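Local coordinates for peroxiredoxin 6 (PDB 2V2G), which probably reduces hydrogen peroxide and organic hydroperoxides to water and alcohols as a thiol-dependent antioxidant peroxidase of the Prx6 subfamily, at residues I3-F9 and K137-S142; C127-F131 and T148-N152; Q168-A172 and E193-F198; F198-E202 and R214-P219. The protein carries 1 engineered substitution. All coordinates share one frame; numbering follows the deposited sequence.

Contact 1 of 4, residues I3-F9 and K137-S142; sequences ITLGEVF and KKLKLS
L139 faces the N-terminal segment 3-9 where that segment runs past the start of 139-145, an outermost strand, within this chain, of the central sheet of the thioredoxin-like peroxiredoxin domain. A type II turn from T4 to E7 brings the segment alongside, with G6 in the positive-phi position. Three backbone bonds then tie the two segments: G6 N to L139 O (2.8 Å), L139 N to E7 O and F9 N to K137 O. With CG anti to its backbone N (chi1 -178°), L139 sends its two methyls to different neighbours. CD2 lies 3.8 Å from I3 CG2 and close to T4 O, while CD1 approaches the ring of F9 at CE1. L5 places CD2 over the strand backbone, 3.7 Å from L141 N, beside the classic bulge that K140 and L141 form against I132. Just before L139, the extended chain of K138 runs past G6 O, and CG also touches V8 CG2 at 4.0 Å. At the far end of 137-142, S142 pairs with a strand of the second subunit, so the sheet runs on across the interface. A water accepts from K138 NZ at 3.1 Å and makes a weak bond to G6 O; another joins I3 O to S142 OG, 2.8 Å from the hydroxyl.

Contact 2 of 4, residues C127-F131 and T148-N152; sequences CRAVF and TTGRN. With BEZ (benzoic acid), chain E.
R128 and R151 meet with the side chain of one laid over the guanidinium of the other, and R128 traces the contact from strand to ligand. Its CB sits over the centre of the R151 guanidinium, 3.6 Å from R151 CZ, and CG follows along the same group, 3.9 Å from R151 NH2. The extended chain from CG to NE then carries CD past the loop backbone, where T149 O approaches it at 3.4 Å. At the tip, NH2 donates to benzoic acid at O2, 2.9 Å away, which lies at the edge of the guanidinium; NH2 also bonds to A147 O, and NH1 reaches both E48 and the hydroxyl of S45. The two guanidinium planes are turned 62° apart.

R151 approaches from the loop 148-152, and a bend at chi3 (-74°) turns its guanidinium face toward R128 CB, with its edge at A129 O. Its CD packs on V130 CG2 at 3.6 Å, and NH1 comes within 2.9 Å of A129 O. The carboxylate of E48 forms salt bridges with both R128 NH1 and R151 NE and so holds the two heads in place. R151, packed against R128 CB and sharing E48 with it, is consistent with a second-shell residue that positions R128. S45, an engineered replacement, stands at the predicted peroxidatic cysteine position, and an arginine directed at that position is characteristic of the peroxiredoxin active site; here it also binds benzoic acid.

Contact 3 of 4, residues Q168-A172 and E193-F198; sequences QKKVA and EAKTLF
K170 reaches E193 across the outside of the C-terminal domain, where the turn leading into the outermost strand 171-172 passes helix 191-197. K170 is the centre of an inverse gamma turn, and its side chain leaves the backbone with CG anti to the carbonyl carbon (chi1 -60°), continuing fully extended to the ammonium group. E193 is equally stretched, its CG opposite the backbone N (chi1 175°), and the two chains cross at about a right angle. Their ends form a salt bridge of 2.8 Å between K170 NZ and E193 OE2, using the syn lone pair of the carboxylate. One turn farther on, L197 lays CD2 against the lysine stem, 3.8 Å from K170 CD.

The ring of F198, the first residue beyond the helix, turns inward. Its CZ lies 3.8 Å from V171 CG1 and equally near K170 O. L197 CG covers one ring face, offset toward the rim, while V185 and T216 of neighbouring strands also touch F198. The contact therefore grades from apolar packing beneath the helix to charge at the surface. A water accepting from K170 NZ at 2.9 Å and donating to E193 OE1 closes a second link, so both carboxylate oxygens are engaged and the ion pair is probably partly screened by solvent.

Contact 4 of 4, residues F198-E202 and R214-P219; sequences FPNME and RYTPQP
E202 and Y215 form an antiparallel hydrogen-bonded pair, each giving its N-H to the other's carbonyl: E202 N to Y215 O and Y215 N to E202 O, both at 2.9 Å. Flanking CA-H contacts reinforce the pairing, from R214 CA to E202 O (3.2 Å) and from M201 CA to Y215 O. Two waters extend it toward the type I turn of F198 to M201: one accepts from N200 N and lies 2.8 Å from T216 OG1, while the other donates to N200 O and, weakly, to Y215 O.

On one face of the ladder the side chains of E202 and Y215 lie side by side, pointing the same way, with E202 OE1 4.0 Å from Y215 CD1 and the carboxylate and ring planes 37° apart. The Y215 ring has a cation-pi partner in R182. The extended chi1 and chi2 of M201 place SD 3.8 Å from R214 CD, and the bend at chi3 (72°) brings CE against the same carbon; the guanidinium itself bonds to V189 O through NH2. At the other end, T216 crosses the F198 side chain at about a right angle, with OG1 3.5 Å from F198 CD1, and P219 CG approaches the edge of that ring at CE1, 4.4 Å away. The E202-Y215 pairing adds 202-203 as an outermost strand of a small antiparallel sheet, ordered 171-172, 183-185, 214-216 and 202-203, in the C-terminal domain found in Prx6-subfamily peroxiredoxins.

The four contacts fall into two pairs. Contacts 1 and 2 share the central sheet through adjacent strands 124-133 and 139-145; their centres are about 17 Å apart, and F131 touches I3, F9 and L139. Contacts 3 and 4 lie in the C-terminal region, centres about 8 Å apart, sharing F198 and touching where V171 meets T216 and P219. Between the pairs nothing touches: contact 2 is about 34 Å from contact 3, centre to centre. Contact 2 alone holds a benzoic acid pocket residue, R128, its side chain about 3 Å from that of S45, engineered at the predicted active-site position. Yet V171's side chain in contact 3 is about 9 Å from a benzoic acid, and A172 packs on V44, a pocket residue, of the second subunit.

Contact 1 of 4, residues I3-F9 and K137-S142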
loop_
_atom_site.group_PDB
_atom_site.type_symbol
_atom_site.label_atom_id
_atom_site.label_comp_id
_atom_site.label_asym_id
_atom_site.label_seq_id
_atom_site.Cartn_x
_atom_site.Cartn_y
_atom_site.Cartn_z
ATOM N N ILE A 3 4.158 -12.944 -2.983
ATOM C CA ILE A 3 5.553 -12.602 -2.864
ATOM C C ILE A 3 5.744 -11.756 -1.603
ATOM O O ILE A 3 4.935 -10.863 -1.333
ATOM C CB ILE A 3 6.049 -11.864 -4.152
ATOM C CG1 ILE A 3 7.515 -11.509 -4.040
ATOM C CG2 ILE A 3 5.146 -10.666 -4.415
ATOM C CD1 ILE A 3 8.114 -11.272 -5.396
ATOM N N THR A 4 6.716 -12.096 -0.786
ATOM C CA THR A 4 6.932 -11.367 0.458
ATOM C C THR A 4 8.090 -10.387 0.290
ATOM O O THR A 4 8.923 -10.503 -0.644
ATOM C CB THR A 4 7.193 -12.334 1.642
ATOM O OG1 THR A 4 8.308 -13.138 1.324
ATOM C CG2 THR A 4 5.919 -13.217 1.897
ATOM N N LEU A 5 8.190 -9.436 1.206
ATOM C CA LEU A 5 9.264 -8.452 1.095
ATOM C C LEU A 5 10.623 -9.124 1.231
ATOM O O LEU A 5 10.821 -10.059 2.041
ATOM C CB LEU A 5 9.121 -7.372 2.171
ATOM C CG LEU A 5 7.850 -6.530 2.178
ATOM C CD1 LEU A 5 8.011 -5.466 3.241
ATOM C CD2 LEU A 5 7.483 -6.025 0.723
ATOM N N GLY A 6 11.592 -8.640 0.411
ATOM C CA GLY A 6 12.914 -9.133 0.375
ATOM C C GLY A 6 13.088 -10.350 -0.523
ATOM O O GLY A 6 14.205 -10.768 -0.728
ATOM N N GLU A 7 11.977 -10.919 -1.049
ATOM C CA GLU A 7 12.134 -12.050 -1.986
ATOM C C GLU A 7 12.657 -11.526 -3.313
ATOM O O GLU A 7 12.283 -10.415 -3.732
ATOM C CB GLU A 7 10.795 -12.721 -2.271
ATOM C CG GLU A 7 10.262 -13.637 -1.237
ATOM C CD GLU A 7 8.998 -14.415 -1.797
ATOM O OE1 GLU A 7 9.070 -14.937 -2.971
ATOM O OE2 GLU A 7 8.036 -14.544 -1.036
ATOM N N VAL A 8 13.474 -12.348 -3.990
ATOM C CA VAL A 8 13.833 -12.059 -5.390
ATOM C C VAL A 8 12.587 -12.165 -6.281
ATOM O O VAL A 8 11.856 -13.183 -6.261
ATOM C CB VAL A 8 14.989 -12.953 -5.883
ATOM C CG1 VAL A 8 15.272 -12.675 -7.377
ATOM C CG2 VAL A 8 16.225 -12.626 -5.027
ATOM N N PHE A 9 12.297 -11.075 -7.000
ATOM C CA PHE A 9 11.149 -11.046 -7.867
ATOM C C PHE A 9 11.310 -12.102 -8.957
ATOM O O PHE A 9 12.406 -12.321 -9.464
ATOM C CB PHE A 9 10.949 -9.648 -8.462
ATOM C CG PHE A 9 9.476 -9.310 -8.641
ATOM C CD1 PHE A 9 8.722 -8.892 -7.573
ATOM C CD2 PHE A 9 8.887 -9.422 -9.897
ATOM C CE1 PHE A 9 7.368 -8.639 -7.719
ATOM C CE2 PHE A 9 7.528 -9.131 -10.064
ATOM C CZ PHE A 9 6.787 -8.745 -8.995
ATOM N N LYS A 137 16.864 -6.775 -7.467
ATOM C CA LYS A 137 15.757 -7.590 -7.987
ATOM C C LYS A 137 14.857 -8.017 -6.838
ATOM O O LYS A 137 13.926 -8.841 -7.057
ATOM C CB LYS A 137 16.264 -8.832 -8.741
ATOM C CG LYS A 137 17.352 -8.625 -9.841
ATOM C CD LYS A 137 16.937 -7.616 -10.825
ATOM C CE LYS A 137 18.083 -7.401 -11.847
ATOM N NZ LYS A 137 19.218 -6.648 -11.224
ATOM N N LYS A 138 15.089 -7.477 -5.657
ATOM C CA LYS A 138 14.228 -7.876 -4.496
ATOM C C LYS A 138 13.014 -7.003 -4.328
ATOM O O LYS A 138 13.081 -5.770 -4.559
ATOM C CB LYS A 138 15.090 -7.911 -3.226
ATOM C CG LYS A 138 16.074 -9.067 -3.247
ATOM C CD LYS A 138 17.017 -8.998 -2.079
ATOM C CE LYS A 138 18.065 -10.099 -2.067
ATOM N NZ LYS A 138 18.703 -10.114 -0.725
ATOM N N LEU A 139 11.897 -7.593 -3.879
ATOM C CA LEU A 139 10.737 -6.783 -3.558
ATOM C C LEU A 139 10.964 -5.893 -2.310
ATOM O O LEU A 139 11.241 -6.375 -1.229
ATOM C CB LEU A 139 9.501 -7.681 -3.362
ATOM C CG LEU A 139 8.201 -6.937 -3.066
ATOM C CD1 LEU A 139 7.747 -6.113 -4.280
ATOM C CD2 LEU A 139 7.141 -7.968 -2.633
ATOM N N LYS A 140 10.774 -4.600 -2.456
ATOM C CA LYS A 140 11.023 -3.670 -1.360
ATOM C C LYS A 140 9.752 -3.144 -0.646
ATOM O O LYS A 140 9.803 -2.773 0.547
ATOM C CB LYS A 140 11.815 -2.446 -1.858
ATOM C CG LYS A 140 13.138 -2.707 -2.575
ATOM C CD LYS A 140 14.104 -3.456 -1.658
ATOM C CE LYS A 140 15.422 -3.873 -2.372
ATOM N NZ LYS A 140 16.366 -4.591 -1.445
ATOM N N LEU A 141 8.626 -3.163 -1.365
ATOM C CA LEU A 141 7.342 -2.633 -0.884
ATOM C C LEU A 141 6.240 -3.074 -1.809
ATOM O O LEU A 141 6.479 -3.172 -3.021
ATOM C CB LEU A 141 7.408 -1.094 -0.879
ATOM C CG LEU A 141 6.271 -0.279 -0.235
ATOM C CD1 LEU A 141 6.830 1.054 0.311
ATOM C CD2 LEU A 141 5.170 -0.047 -1.253
ATOM N N SER A 142 5.078 -3.437 -1.276
ATOM C CA SER A 142 3.972 -3.790 -2.152
ATOM C C SER A 142 2.645 -3.219 -1.605
ATOM O O SER A 142 2.518 -3.035 -0.394
ATOM C CB SER A 142 3.861 -5.278 -2.393
ATOM O OG SER A 142 3.550 -5.971 -1.254
HETATM O O HOH W 1 3.372 -8.701 -1.847
HETATM O O HOH W 2 16.430 -9.368 1.277
#

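Contact 2 of 4, residues C127-F131 and T148-N152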
loop_
_atom_site.group_PDB
_atom_site.type_symbol
_atom_site.label_atom_id
_atom_site.label_comp_id
_atom_site.label_asym_id
_atom_site.label_seq_id
_atom_site.Cartn_x
_atom_site.Cartn_y
_atom_site.Cartn_z
ATOM N N CYS A 127 -5.975 -7.546 -9.600
ATOM C CA CYS A 127 -6.369 -6.331 -8.887
ATOM C C CYS A 127 -5.490 -5.136 -9.320
ATOM O O CYS A 127 -4.973 -5.130 -10.445
ATOM C CB CYS A 127 -6.324 -6.622 -7.385
ATOM S SG CYS A 127 -4.658 -6.867 -6.703
ATOM N N ARG A 128 -5.408 -4.097 -8.480
ATOM C CA ARG A 128 -4.599 -2.939 -8.707
ATOM C C ARG A 128 -3.379 -3.029 -7.797
ATOM O O ARG A 128 -3.327 -2.475 -6.679
ATOM C CB ARG A 128 -5.419 -1.699 -8.419
ATOM C CG ARG A 128 -6.570 -1.460 -9.355
ATOM C CD ARG A 128 -7.287 -0.154 -9.132
ATOM N NE ARG A 128 -8.571 -0.209 -9.822
ATOM C CZ ARG A 128 -8.771 -0.185 -11.136
ATOM N NH1 ARG A 128 -7.781 0.051 -11.961
ATOM N NH2 ARG A 128 -9.967 -0.465 -11.617
ATOM N N ALA A 129 -2.439 -3.887 -8.169
ATOM C CA ALA A 129 -1.259 -4.170 -7.348
ATOM C C ALA A 129 -0.107 -3.239 -7.739
ATOM O O ALA A 129 -0.018 -2.840 -8.879
ATOM C CB ALA A 129 -0.844 -5.679 -7.507
ATOM N N VAL A 130 0.793 -2.986 -6.814
ATOM C CA VAL A 130 2.028 -2.251 -7.114
ATOM C C VAL A 130 3.154 -2.947 -6.395
ATOM O O VAL A 130 3.088 -3.227 -5.166
ATOM C CB VAL A 130 2.002 -0.812 -6.711
ATOM C CG1 VAL A 130 3.331 -0.076 -7.100
ATOM C CG2 VAL A 130 0.772 -0.078 -7.253
ATOM N N PHE A 131 4.202 -3.248 -7.139
ATOM C CA PHE A 131 5.375 -3.851 -6.605
ATOM C C PHE A 131 6.570 -2.925 -6.903
ATOM O O PHE A 131 6.814 -2.609 -8.040
ATOM C CB PHE A 131 5.676 -5.250 -7.212
ATOM C CG PHE A 131 4.561 -6.229 -7.049
ATOM C CD1 PHE A 131 4.416 -6.952 -5.870
ATOM C CD2 PHE A 131 3.587 -6.355 -8.059
ATOM C CE1 PHE A 131 3.363 -7.849 -5.709
ATOM C CE2 PHE A 131 2.546 -7.244 -7.896
ATOM C CZ PHE A 131 2.395 -7.938 -6.663
ATOM N N THR A 148 -12.150 -1.717 -7.207
ATOM C CA THR A 148 -13.014 -0.593 -6.847
ATOM C C THR A 148 -12.280 0.728 -6.579
ATOM O O THR A 148 -12.894 1.808 -6.555
ATOM C CB THR A 148 -13.764 -0.894 -5.466
ATOM O OG1 THR A 148 -12.840 -1.180 -4.390
ATOM C CG2 THR A 148 -14.777 -2.019 -5.628
ATOM N N THR A 149 -10.989 0.620 -6.273
ATOM C CA THR A 149 -10.259 1.671 -5.508
ATOM C C THR A 149 -8.978 2.091 -6.254
ATOM O O THR A 149 -7.941 1.454 -6.153
ATOM C CB THR A 149 -10.013 1.253 -4.039
ATOM O OG1 THR A 149 -11.285 0.950 -3.448
ATOM C CG2 THR A 149 -9.238 2.359 -3.231
ATOM N N GLY A 150 -9.077 3.205 -6.967
ATOM C CA GLY A 150 -7.931 3.719 -7.669
ATOM C C GLY A 150 -6.808 4.109 -6.756
ATOM O O GLY A 150 -7.025 4.497 -5.642
ATOM N N ARG A 151 -5.552 3.962 -7.219
ATOM C CA ARG A 151 -4.392 4.216 -6.433
ATOM C C ARG A 151 -4.016 5.710 -6.324
ATOM O O ARG A 151 -4.610 6.556 -6.970
ATOM C CB ARG A 151 -3.221 3.430 -7.023
ATOM C CG ARG A 151 -3.365 1.943 -6.768
ATOM C CD ARG A 151 -2.568 1.127 -7.684
ATOM N NE ARG A 151 -3.141 1.077 -9.006
ATOM C CZ ARG A 151 -2.789 0.215 -9.964
ATOM N NH1 ARG A 151 -1.832 -0.717 -9.778
ATOM N NH2 ARG A 151 -3.461 0.219 -11.063
ATOM N N ASN A 152 -3.110 5.983 -5.381
ATOM C CA ASN A 152 -2.500 7.298 -5.134
ATOM C C ASN A 152 -1.023 7.161 -5.521
ATOM O O ASN A 152 -0.201 6.668 -4.757
ATOM C CB ASN A 152 -2.716 7.683 -3.653
ATOM C CG ASN A 152 -1.989 8.929 -3.232
ATOM O OD1 ASN A 152 -1.245 9.509 -4.028
ATOM N ND2 ASN A 152 -2.180 9.340 -1.998
HETATM C C BEZ E . -12.387 0.320 -13.664
HETATM O O1 BEZ E . -13.306 1.253 -13.576
HETATM O O2 BEZ E . -11.150 0.413 -14.066
HETATM C C1 BEZ E . -12.957 -0.993 -13.268
HETATM C C2 BEZ E . -12.376 -2.160 -13.728
HETATM C C3 BEZ E . -12.923 -3.359 -13.367
HETATM C C4 BEZ E . -14.087 -3.386 -12.596
HETATM C C5 BEZ E . -14.673 -2.213 -12.101
HETATM C C6 BEZ E . -14.105 -0.993 -12.454
#

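Contact 3 of 4, residues Q168-A172 and E193-F198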
loop_
_atom_site.group_PDB
_atom_site.type_symbol
_atom_site.label_atom_id
_atom_site.label_comp_id
_atom_site.label_asym_id
_atom_site.label_seq_id
_atom_site.Cartn_x
_atom_site.Cartn_y
_atom_site.Cartn_z
ATOM N N GLN A 168 20.656 4.069 1.404
ATOM C CA GLN A 168 21.979 4.702 1.420
ATOM C C GLN A 168 22.440 5.190 2.800
ATOM O O GLN A 168 23.658 5.248 3.057
ATOM C CB GLN A 168 21.951 5.918 0.509
ATOM C CG GLN A 168 21.724 5.683 -0.943
ATOM C CD GLN A 168 21.667 7.039 -1.677
ATOM O OE1 GLN A 168 22.716 7.653 -1.926
ATOM N NE2 GLN A 168 20.461 7.536 -1.942
ATOM N N LYS A 169 21.498 5.596 3.641
ATOM C CA LYS A 169 21.797 6.255 4.924
ATOM C C LYS A 169 21.138 5.531 6.109
ATOM O O LYS A 169 20.080 4.932 5.965
ATOM C CB LYS A 169 21.358 7.729 4.842
ATOM C CG LYS A 169 21.942 8.502 3.621
ATOM C CD LYS A 169 23.378 8.767 3.827
ATOM C CE LYS A 169 23.979 9.467 2.608
ATOM N NZ LYS A 169 25.390 9.755 2.803
ATOM N N LYS A 170 21.739 5.647 7.300
ATOM C CA LYS A 170 21.292 4.927 8.531
ATOM C C LYS A 170 20.147 5.658 9.229
ATOM O O LYS A 170 20.151 5.943 10.428
ATOM C CB LYS A 170 22.475 4.716 9.467
ATOM C CG LYS A 170 23.573 3.887 8.806
ATOM C CD LYS A 170 24.686 3.650 9.751
ATOM C CE LYS A 170 25.658 2.623 9.157
ATOM N NZ LYS A 170 26.880 2.447 9.971
ATOM N N VAL A 171 19.139 5.889 8.418
ATOM C CA VAL A 171 17.943 6.586 8.883
ATOM C C VAL A 171 16.708 5.789 8.460
ATOM O O VAL A 171 16.784 4.955 7.603
ATOM C CB VAL A 171 17.804 8.057 8.384
ATOM C CG1 VAL A 171 19.004 8.893 8.896
ATOM C CG2 VAL A 171 17.674 8.130 6.792
ATOM N N ALA A 172 15.578 6.145 9.053
ATOM C CA ALA A 172 14.259 5.610 8.631
ATOM C C ALA A 172 13.319 6.796 8.627
ATOM O O ALA A 172 13.470 7.724 9.391
ATOM C CB ALA A 172 13.767 4.499 9.571
ATOM N N GLU A 193 28.865 6.500 17.347
ATOM C CA GLU A 193 28.863 6.631 15.896
ATOM C C GLU A 193 28.085 7.883 15.468
ATOM O O GLU A 193 28.515 8.626 14.583
ATOM C CB GLU A 193 28.301 5.400 15.209
ATOM C CG GLU A 193 28.206 5.615 13.699
ATOM C CD GLU A 193 27.707 4.409 12.923
ATOM O OE1 GLU A 193 26.937 3.597 13.494
ATOM O OE2 GLU A 193 28.062 4.296 11.714
ATOM N N ALA A 194 26.949 8.115 16.113
ATOM C CA ALA A 194 26.113 9.276 15.811
ATOM C C ALA A 194 26.815 10.630 16.040
ATOM O O ALA A 194 26.431 11.637 15.438
ATOM C CB ALA A 194 24.848 9.221 16.594
ATOM N N LYS A 195 27.832 10.681 16.908
ATOM C CA LYS A 195 28.562 11.939 17.120
ATOM C C LYS A 195 29.104 12.474 15.808
ATOM O O LYS A 195 29.099 13.681 15.555
ATOM C CB LYS A 195 29.753 11.747 18.064
ATOM C CG LYS A 195 29.491 12.000 19.526
ATOM C CD LYS A 195 30.668 11.431 20.363
ATOM C CE LYS A 195 30.463 11.544 21.901
ATOM N NZ LYS A 195 31.428 12.483 22.587
ATOM N N THR A 196 29.608 11.561 14.988
ATOM C CA THR A 196 30.208 11.917 13.722
ATOM C C THR A 196 29.148 11.973 12.613
ATOM O O THR A 196 29.052 12.954 11.871
ATOM C CB THR A 196 31.321 10.909 13.357
ATOM O OG1 THR A 196 31.870 10.346 14.566
ATOM C CG2 THR A 196 32.426 11.616 12.558
ATOM N N LEU A 197 28.355 10.916 12.529
ATOM C CA LEU A 197 27.379 10.735 11.462
ATOM C C LEU A 197 26.226 11.752 11.524
ATOM O O LEU A 197 25.767 12.242 10.494
ATOM C CB LEU A 197 26.834 9.310 11.526
ATOM C CG LEU A 197 26.381 8.607 10.252
ATOM C CD1 LEU A 197 27.518 8.556 9.282
ATOM C CD2 LEU A 197 25.885 7.185 10.580
ATOM N N PHE A 198 25.759 12.051 12.734
ATOM C CA PHE A 198 24.587 12.895 12.951
ATOM C C PHE A 198 24.880 13.866 14.090
ATOM O O PHE A 198 24.341 13.752 15.184
ATOM C CB PHE A 198 23.380 12.023 13.310
ATOM C CG PHE A 198 23.055 10.954 12.307
ATOM C CD1 PHE A 198 22.630 11.276 11.029
ATOM C CD2 PHE A 198 23.138 9.608 12.650
ATOM C CE1 PHE A 198 22.325 10.285 10.099
ATOM C CE2 PHE A 198 22.852 8.611 11.708
ATOM C CZ PHE A 198 22.444 8.956 10.433
HETATM O O HOH W 3 25.699 1.453 12.388
#

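Contact 4 of 4, residues F198-E202 and R214-P219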
loop_
_atom_site.group_PDB
_atom_site.type_symbol
_atom_site.label_atom_id
_atom_site.label_comp_id
_atom_site.label_asym_id
_atom_site.label_seq_id
_atom_site.Cartn_x
_atom_site.Cartn_y
_atom_site.Cartn_z
ATOM N N PHE A 198 25.759 12.051 12.734
ATOM C CA PHE A 198 24.587 12.895 12.951
ATOM C C PHE A 198 24.880 13.866 14.090
ATOM O O PHE A 198 24.341 13.752 15.184
ATOM C CB PHE A 198 23.380 12.023 13.310
ATOM C CG PHE A 198 23.055 10.954 12.307
ATOM C CD1 PHE A 198 22.630 11.276 11.029
ATOM C CD2 PHE A 198 23.138 9.608 12.650
ATOM C CE1 PHE A 198 22.325 10.285 10.099
ATOM C CE2 PHE A 198 22.852 8.611 11.708
ATOM C CZ PHE A 198 22.444 8.956 10.433
ATOM N N PRO A 199 25.752 14.841 13.833
ATOM C CA PRO A 199 26.199 15.745 14.891
ATOM C C PRO A 199 25.092 16.683 15.428
ATOM O O PRO A 199 25.201 17.198 16.534
ATOM C CB PRO A 199 27.326 16.524 14.214
ATOM C CG PRO A 199 27.036 16.455 12.760
ATOM C CD PRO A 199 26.347 15.139 12.526
ATOM N N ASN A 200 24.037 16.886 14.653
ATOM C CA ASN A 200 22.877 17.657 15.110
ATOM C C ASN A 200 21.716 16.791 15.606
ATOM O O ASN A 200 20.615 17.288 15.774
ATOM C CB ASN A 200 22.379 18.565 13.979
ATOM C CG ASN A 200 23.351 19.678 13.680
ATOM O OD1 ASN A 200 23.748 20.427 14.566
ATOM N ND2 ASN A 200 23.776 19.756 12.433
ATOM N N MET A 201 21.936 15.490 15.818
ATOM C CA MET A 201 20.873 14.600 16.241
ATOM C C MET A 201 20.242 15.116 17.540
ATOM O O MET A 201 20.943 15.593 18.413
ATOM C CB MET A 201 21.438 13.173 16.437
ATOM C CG MET A 201 20.436 12.091 16.811
ATOM S SD MET A 201 21.319 10.516 16.997
ATOM C CE MET A 201 22.241 10.737 18.538
ATOM N N GLU A 202 18.927 15.002 17.646
ATOM C CA GLU A 202 18.196 15.263 18.854
ATOM C C GLU A 202 17.743 13.924 19.457
ATOM O O GLU A 202 17.117 13.144 18.759
ATOM C CB GLU A 202 16.932 16.048 18.523
ATOM C CG GLU A 202 16.139 16.310 19.770
ATOM C CD GLU A 202 14.769 16.960 19.547
ATOM O OE1 GLU A 202 14.490 17.430 18.411
ATOM O OE2 GLU A 202 14.040 17.036 20.590
ATOM N N ARG A 214 15.181 9.425 18.265
ATOM C CA ARG A 214 16.296 10.204 17.768
ATOM C C ARG A 214 16.015 10.757 16.379
ATOM O O ARG A 214 15.829 10.008 15.430
ATOM C CB ARG A 214 17.604 9.353 17.774
ATOM C CG ARG A 214 17.981 8.903 19.206
ATOM C CD ARG A 214 19.364 8.206 19.243
ATOM N NE ARG A 214 19.373 7.026 18.440
ATOM C CZ ARG A 214 20.448 6.293 18.164
ATOM N NH1 ARG A 214 21.632 6.644 18.628
ATOM N NH2 ARG A 214 20.338 5.227 17.403
ATOM N N TYR A 215 15.987 12.070 16.292
ATOM C CA TYR A 215 15.707 12.762 15.032
ATOM C C TYR A 215 17.019 13.293 14.469
ATOM O O TYR A 215 17.924 13.704 15.202
ATOM C CB TYR A 215 14.814 13.968 15.209
ATOM C CG TYR A 215 13.419 13.763 15.757
ATOM C CD1 TYR A 215 13.196 13.852 17.131
ATOM C CD2 TYR A 215 12.321 13.539 14.922
ATOM C CE1 TYR A 215 11.923 13.718 17.673
ATOM C CE2 TYR A 215 11.016 13.388 15.468
ATOM C CZ TYR A 215 10.843 13.499 16.850
ATOM O OH TYR A 215 9.588 13.356 17.452
ATOM N N THR A 216 17.066 13.415 13.158
ATOM C CA THR A 216 18.152 14.140 12.504
ATOM C C THR A 216 17.650 14.833 11.203
ATOM O O THR A 216 16.742 14.305 10.561
ATOM C CB THR A 216 19.348 13.163 12.185
ATOM O OG1 THR A 216 20.490 13.933 11.746
ATOM C CG2 THR A 216 18.938 12.066 11.130
ATOM N N PRO A 217 18.233 15.974 10.799
ATOM C CA PRO A 217 17.888 16.449 9.442
ATOM C C PRO A 217 18.116 15.370 8.379
ATOM O O PRO A 217 19.005 14.511 8.527
ATOM C CB PRO A 217 18.864 17.599 9.203
ATOM C CG PRO A 217 19.285 18.054 10.557
ATOM C CD PRO A 217 19.222 16.824 11.465
ATOM N N GLN A 218 17.325 15.384 7.307
ATOM C CA GLN A 218 17.505 14.409 6.281
ATOM C C GLN A 218 18.923 14.525 5.707
ATOM O O GLN A 218 19.347 15.617 5.293
ATOM C CB GLN A 218 16.466 14.582 5.198
ATOM C CG GLN A 218 16.722 13.701 3.980
ATOM C CD GLN A 218 15.568 13.744 2.991
ATOM O OE1 GLN A 218 14.422 14.048 3.372
ATOM N NE2 GLN A 218 15.823 13.299 1.768
ATOM N N PRO A 219 19.672 13.404 5.719
ATOM C CA PRO A 219 21.016 13.459 5.097
ATOM C C PRO A 219 20.964 13.684 3.595
ATOM O O PRO A 219 20.055 13.181 2.927
ATOM C CB PRO A 219 21.620 12.078 5.398
ATOM C CG PRO A 219 20.679 11.364 6.204
ATOM C CD PRO A 219 19.373 12.094 6.333
HETATM O O HOH W 4 22.764 15.528 12.329
HETATM O O HOH W 5 17.681 17.017 14.780
#